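Local coordinates for ribonuclease VapC2 (Rickettsia felis, PDB 3ZVK), which acts as the toxin of a type II toxin-antitoxin pair, a magnesium-dependent ribonuclease that cleaves single-stranded RNA and forms complexes with the antitoxin VapB2, at residues A111-N116 against L127-W132; M1-G6 against K30-A35. The protein carries 1 engineered substitution. All coordinates share one frame; numbering follows the deposited sequence.

Overall arrangement
Both contacts belong to one parallel sheet, whose strands run in the order 69-71, 33-37, 2-5, 112-115 and 128-131. Contact 2 pairs strand 2-5 with strand 33-37, and contact 1 pairs strand 112-115 with strand 128-131, the last strand on that side within the chain. Their centres lie about 10 Å apart, and strands 2-5 and 112-115 join them as neighbours, with Met4 probably hydrogen-bonded to Thr112 and Val114. Along the chain contact 2 is complete before contact 1 begins. Two helices separate the strands of contact 2, whereas a loop without helix connects those of contact 1. Together they span most of the central sheet of the PIN domain.

Contact 1 of 2, residues A111-N116 against L127-W132; sequences ATLVTN and LILENW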
loop_
_atom_site.group_PDB
_atom_site.type_symbol
_atom_site.label_atom_id
_atom_site.label_comp_id
_atom_site.label_asym_id
_atom_site.label_seq_id
_atom_site.Cartn_x
_atom_site.Cartn_y
_atom_site.Cartn_z
ATOM N N ALA A 111 -17.041 -22.177 -12.879
ATOM C CA ALA A 111 -18.251 -21.541 -13.355
ATOM C C ALA A 111 -18.800 -22.188 -14.625
ATOM O O ALA A 111 -18.062 -22.830 -15.366
ATOM C CB ALA A 111 -17.955 -20.058 -13.618
ATOM N N THR A 112 -20.084 -21.949 -14.900
ATOM C CA THR A 112 -20.740 -22.359 -16.132
ATOM C C THR A 112 -20.533 -21.197 -17.100
ATOM O O THR A 112 -20.875 -20.035 -16.779
ATOM C CB THR A 112 -22.220 -22.623 -15.915
ATOM O OG1 THR A 112 -22.385 -23.721 -15.015
ATOM C CG2 THR A 112 -22.943 -22.925 -17.206
ATOM N N LEU A 113 -19.943 -21.496 -18.271
ATOM C CA LEU A 113 -19.725 -20.469 -19.280
ATOM C C LEU A 113 -20.905 -20.459 -20.226
ATOM O O LEU A 113 -21.253 -21.490 -20.805
ATOM C CB LEU A 113 -18.397 -20.671 -20.023
ATOM C CG LEU A 113 -17.988 -19.601 -21.047
ATOM C CD1 LEU A 113 -17.851 -18.208 -20.427
ATOM C CD2 LEU A 113 -16.692 -19.978 -21.654
ATOM N N VAL A 114 -21.521 -19.290 -20.371
ATOM C CA VAL A 114 -22.708 -19.095 -21.179
ATOM C C VAL A 114 -22.360 -18.637 -22.576
ATOM O O VAL A 114 -21.693 -17.623 -22.754
ATOM C CB VAL A 114 -23.756 -18.206 -20.498
ATOM C CG1 VAL A 114 -25.058 -18.203 -21.288
ATOM C CG2 VAL A 114 -23.998 -18.626 -19.042
ATOM N N THR A 115 -22.843 -19.401 -23.565
ATOM C CA THR A 115 -22.583 -19.200 -24.970
ATOM C C THR A 115 -23.842 -19.009 -25.823
ATOM O O THR A 115 -24.938 -19.275 -25.353
ATOM C CB THR A 115 -21.581 -20.248 -25.474
ATOM O OG1 THR A 115 -21.086 -19.810 -26.743
ATOM C CG2 THR A 115 -22.174 -21.654 -25.551
ATOM N N ASN A 116 -23.643 -18.526 -27.073
ATOM C CA ASN A 116 -24.578 -18.155 -28.160
ATOM C C ASN A 116 -24.565 -19.191 -29.323
ATOM O O ASN A 116 -25.479 -19.194 -30.154
ATOM C CB ASN A 116 -24.039 -16.817 -28.790
ATOM C CG ASN A 116 -25.000 -15.665 -28.782
ATOM O OD1 ASN A 116 -25.739 -15.444 -27.841
ATOM N ND2 ASN A 116 -24.948 -14.837 -29.787
ATOM N N LEU A 127 -14.495 -27.748 -19.155
ATOM C CA LEU A 127 -15.332 -26.557 -19.189
ATOM C C LEU A 127 -16.818 -26.873 -19.204
ATOM O O LEU A 127 -17.294 -27.581 -20.086
ATOM C CB LEU A 127 -14.925 -25.635 -20.363
ATOM C CG LEU A 127 -15.676 -24.316 -20.529
ATOM C CD1 LEU A 127 -15.118 -23.247 -19.655
ATOM C CD2 LEU A 127 -15.567 -23.813 -21.912
ATOM N N ILE A 128 -17.549 -26.348 -18.207
ATOM C CA ILE A 128 -19.008 -26.462 -18.126
ATOM C C ILE A 128 -19.594 -25.317 -18.991
ATOM O O ILE A 128 -19.242 -24.144 -18.819
ATOM C CB ILE A 128 -19.579 -26.445 -16.682
ATOM C CG1 ILE A 128 -18.651 -27.170 -15.653
ATOM C CG2 ILE A 128 -21.016 -27.002 -16.679
ATOM C CD1 ILE A 128 -18.643 -26.551 -14.166
ATOM N N LEU A 129 -20.446 -25.689 -19.948
ATOM C CA LEU A 129 -21.069 -24.773 -20.908
ATOM C C LEU A 129 -22.577 -24.856 -20.869
ATOM O O LEU A 129 -23.141 -25.895 -20.513
ATOM C CB LEU A 129 -20.600 -25.101 -22.339
ATOM C CG LEU A 129 -20.149 -23.950 -23.281
ATOM C CD1 LEU A 129 -18.851 -23.270 -22.820
ATOM C CD2 LEU A 129 -19.933 -24.482 -24.683
ATOM N N GLU A 130 -23.221 -23.750 -21.260
ATOM C CA GLU A 130 -24.665 -23.622 -21.359
ATOM C C GLU A 130 -24.906 -22.693 -22.541
ATOM O O GLU A 130 -24.360 -21.599 -22.601
ATOM C CB GLU A 130 -25.308 -23.102 -20.060
ATOM C CG GLU A 130 -26.807 -23.296 -20.028
ATOM C CD GLU A 130 -27.468 -22.991 -18.701
ATOM O OE1 GLU A 130 -27.424 -23.837 -17.775
ATOM O OE2 GLU A 130 -28.144 -21.945 -18.640
ATOM N N ASN A 131 -25.641 -23.184 -23.524
ATOM C CA ASN A 131 -25.953 -22.478 -24.754
ATOM C C ASN A 131 -27.350 -21.873 -24.696
ATOM O O ASN A 131 -28.330 -22.605 -24.471
ATOM C CB ASN A 131 -25.835 -23.444 -25.954
ATOM C CG ASN A 131 -25.768 -22.779 -27.310
ATOM O OD1 ASN A 131 -26.696 -22.083 -27.749
ATOM N ND2 ASN A 131 -24.701 -23.063 -28.043
ATOM N N TRP A 132 -27.441 -20.541 -24.909
ATOM C CA TRP A 132 -28.717 -19.855 -24.986
ATOM C C TRP A 132 -28.931 -19.550 -26.456
ATOM O O TRP A 132 -28.201 -18.766 -27.034
ATOM C CB TRP A 132 -28.770 -18.608 -24.098
ATOM C CG TRP A 132 -28.656 -18.831 -22.613
ATOM C CD1 TRP A 132 -28.592 -20.025 -21.958
ATOM C CD2 TRP A 132 -28.541 -17.816 -21.606
ATOM N NE1 TRP A 132 -28.447 -19.819 -20.607
ATOM C CE2 TRP A 132 -28.424 -18.471 -20.361
ATOM C CE3 TRP A 132 -28.472 -16.411 -21.642
ATOM C CZ2 TRP A 132 -28.265 -17.774 -19.164
ATOM C CZ3 TRP A 132 -28.371 -15.716 -20.446
ATOM C CH2 TRP A 132 -28.234 -16.395 -19.228
#
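Val114 lies over the indole of Trp132, with CG1 3.6 Å from the centroid of the five-membered ring and only 15° off its normal, a CH-pi contact. Val114 CG1 is anti to the backbone N (chi1 -171°), which sends this methyl over the ring face near the CD2-CE2 bond. The indole is also held at its edge: Trp132 NE1 gives a nearly straight 2.9 Å bond, in the ring plane, to the anti lone pair of Glu130 OE2. Glu130 thus suits a position at the margin of the sheet, its carboxylate gripping the indole while its CB packs 3.7 Å from Thr112 CG2. On the other face Leu113 lies under helix 97-109, which Leu127, just before the second strand, also touches; their CD2 atoms meet at 4.0 Å. Leu129 lies alongside Leu113, pointing the same way, its CD1 3.8 Å from Leu113 CB. Farther on, Thr115 turns its methyl CG2 to Leu129 CD2 at 3.7 Å, while its hydroxyl is engaged by Glu120 and the Asn117 carbonyl. In the backbone, Leu113 N donates to Ile128 O and Leu113 O accepts from Glu130 N; Thr115 N then bonds to Glu130 O, and Thr115 O accepts from Trp132 N at 2.8 Å. This alternating ladder is the parallel pairing of edge strand 128-131 with its inner neighbour 112-115 in the PIN-domain sheet.

Contact 2 of 2, residues M1-G6 against K30-A35; sequences MIYMLG and KNNTIA. Engineered in segment 1-6: Gly6 (natural residue Asp).
Strands 2-5 and 33-35 run parallel, 22° apart, joined by a ladder in which Met1 O and Tyr3 O accept from Thr33 N and Ala35 N, while Tyr3 N and Leu5 N donate to Thr33 O and Ala35 O. A side chain extends this ladder at its start. Asn32 has CG anti to its carbonyl carbon (chi1 -48°), and its OD1 receives the chain's amino terminus, Met1 N, at 2.8 Å in the amide plane, on a lone pair. Asparagine suits the place because its other end can donate: ND2 bonds to Leu28 O, so the amide links the end of helix 19-29 to the amino terminus, just before the first strand. Tyr3 meets the same amide with its ring rim, CE1 lying 3.7 Å from Asn32 CG and CD1 3.8 Å from Asn32 CB, the ring and amide planes 71° apart. Deeper along this face Leu5 CD1 packs obliquely against Ile34 CG2 at 4.1 Å; the branched Ile34 also meets Leu25 of helix 19-29 and Trp46 of the VapB antitoxin chain. The opposite face carries Ile2, Met4, Thr33 and Ala35, where Ala35 CB lies 4.4 Å from Ile2 CG2. Helices 7-16 and 19-29 connect the two strands, a beta-alpha-beta type of connection within the PIN fold. Just past the strand, Gly6 takes the N-cap position of helix 7-16; it is an engineered replacement for an aspartate predicted to bind magnesium, which places this end of the pairing at the probable active site.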
loop_
_atom_site.group_PDB
_atom_site.type_symbol
_atom_site.label_atom_id
_atom_site.label_comp_id
_atom_site.label_asym_id
_atom_site.label_seq_id
_atom_site.Cartn_x
_atom_site.Cartn_y
_atom_site.Cartn_z
ATOM N N MET A 1 -24.495 -21.272 -7.894
ATOM C CA MET A 1 -23.162 -21.281 -8.479
ATOM C C MET A 1 -22.880 -20.015 -9.271
ATOM O O MET A 1 -23.703 -19.108 -9.269
ATOM C CB MET A 1 -22.944 -22.555 -9.315
ATOM C CG MET A 1 -23.547 -22.517 -10.705
ATOM S SD MET A 1 -22.695 -23.541 -11.944
ATOM C CE MET A 1 -21.007 -23.278 -11.564
ATOM N N ILE A 2 -21.716 -19.938 -9.934
ATOM C CA ILE A 2 -21.323 -18.788 -10.762
ATOM C C ILE A 2 -21.621 -19.079 -12.233
ATOM O O ILE A 2 -21.221 -20.109 -12.764
ATOM C CB ILE A 2 -19.830 -18.373 -10.546
ATOM C CG1 ILE A 2 -19.534 -18.076 -9.055
ATOM C CG2 ILE A 2 -19.433 -17.177 -11.428
ATOM C CD1 ILE A 2 -18.059 -17.911 -8.684
ATOM N N TYR A 3 -22.316 -18.150 -12.894
ATOM C CA TYR A 3 -22.569 -18.213 -14.321
ATOM C C TYR A 3 -21.807 -17.043 -14.927
ATOM O O TYR A 3 -22.114 -15.896 -14.618
ATOM C CB TYR A 3 -24.064 -18.086 -14.625
ATOM C CG TYR A 3 -24.814 -19.386 -14.458
ATOM C CD1 TYR A 3 -25.251 -19.805 -13.204
ATOM C CD2 TYR A 3 -25.072 -20.220 -15.557
ATOM C CE1 TYR A 3 -25.939 -21.008 -13.043
ATOM C CE2 TYR A 3 -25.766 -21.417 -15.407
ATOM C CZ TYR A 3 -26.211 -21.803 -14.145
ATOM O OH TYR A 3 -26.912 -22.981 -13.947
ATOM N N MET A 4 -20.789 -17.318 -15.739
ATOM C CA MET A 4 -20.012 -16.271 -16.404
ATOM C C MET A 4 -20.491 -16.174 -17.845
ATOM O O MET A 4 -20.598 -17.205 -18.530
ATOM C CB MET A 4 -18.505 -16.563 -16.334
ATOM C CG MET A 4 -17.988 -16.626 -14.925
ATOM S SD MET A 4 -16.204 -16.686 -14.749
ATOM C CE MET A 4 -15.825 -14.960 -14.915
ATOM N N LEU A 5 -20.850 -14.964 -18.299
ATOM C CA LEU A 5 -21.322 -14.803 -19.691
ATOM C C LEU A 5 -20.160 -14.500 -20.612
ATOM O O LEU A 5 -19.250 -13.735 -20.251
ATOM C CB LEU A 5 -22.389 -13.688 -19.832
ATOM C CG LEU A 5 -23.462 -13.618 -18.771
ATOM C CD1 LEU A 5 -24.234 -12.299 -18.880
ATOM C CD2 LEU A 5 -24.378 -14.838 -18.845
ATOM N N GLY A 6 -20.187 -15.132 -21.772
ATOM C CA GLY A 6 -19.193 -14.942 -22.828
ATOM C C GLY A 6 -19.488 -13.665 -23.591
ATOM O O GLY A 6 -20.530 -13.033 -23.380
ATOM N N LYS A 30 -31.728 -15.452 -9.000
ATOM C CA LYS A 30 -32.417 -15.744 -7.750
ATOM C C LYS A 30 -31.613 -16.669 -6.803
ATOM O O LYS A 30 -31.707 -16.501 -5.591
ATOM C CB LYS A 30 -33.814 -16.289 -8.030
ATOM C CG LYS A 30 -34.790 -15.189 -8.433
ATOM C CD LYS A 30 -35.976 -15.730 -9.194
ATOM C CE LYS A 30 -37.028 -14.700 -9.486
ATOM N NZ LYS A 30 -38.003 -15.213 -10.477
ATOM N N ASN A 31 -30.812 -17.613 -7.341
ATOM C CA ASN A 31 -30.043 -18.569 -6.534
ATOM C C ASN A 31 -28.551 -18.650 -6.919
ATOM O O ASN A 31 -27.794 -19.370 -6.278
ATOM C CB ASN A 31 -30.693 -19.970 -6.635
ATOM C CG ASN A 31 -32.154 -20.004 -6.277
ATOM O OD1 ASN A 31 -32.543 -19.782 -5.123
ATOM N ND2 ASN A 31 -33.009 -20.277 -7.249
ATOM N N ASN A 32 -28.131 -17.922 -7.967
ATOM C CA ASN A 32 -26.761 -17.964 -8.491
ATOM C C ASN A 32 -26.207 -16.583 -8.715
ATOM O O ASN A 32 -26.949 -15.615 -8.660
ATOM C CB ASN A 32 -26.719 -18.774 -9.817
ATOM C CG ASN A 32 -27.428 -20.091 -9.741
ATOM O OD1 ASN A 32 -26.931 -21.065 -9.196
ATOM N ND2 ASN A 32 -28.649 -20.121 -10.210
ATOM N N THR A 33 -24.898 -16.490 -8.977
ATOM C CA THR A 33 -24.192 -15.246 -9.272
ATOM C C THR A 33 -23.959 -15.133 -10.766
ATOM O O THR A 33 -23.354 -16.021 -11.377
ATOM C CB THR A 33 -22.844 -15.202 -8.524
ATOM O OG1 THR A 33 -23.065 -15.314 -7.114
ATOM C CG2 THR A 33 -22.054 -13.936 -8.812
ATOM N N ILE A 34 -24.432 -14.021 -11.352
ATOM C CA ILE A 34 -24.204 -13.695 -12.752
ATOM C C ILE A 34 -22.996 -12.803 -12.821
ATOM O O ILE A 34 -22.960 -11.753 -12.159
ATOM C CB ILE A 34 -25.447 -13.111 -13.449
ATOM C CG1 ILE A 34 -26.576 -14.218 -13.472
ATOM C CG2 ILE A 34 -25.061 -12.687 -14.909
ATOM C CD1 ILE A 34 -27.891 -13.701 -13.590
ATOM N N ALA A 35 -21.986 -13.229 -13.605
ATOM C CA ALA A 35 -20.735 -12.475 -13.768
ATOM C C ALA A 35 -20.187 -12.429 -15.188
ATOM O O ALA A 35 -20.675 -13.126 -16.078
ATOM C CB ALA A 35 -19.684 -13.046 -12.828
#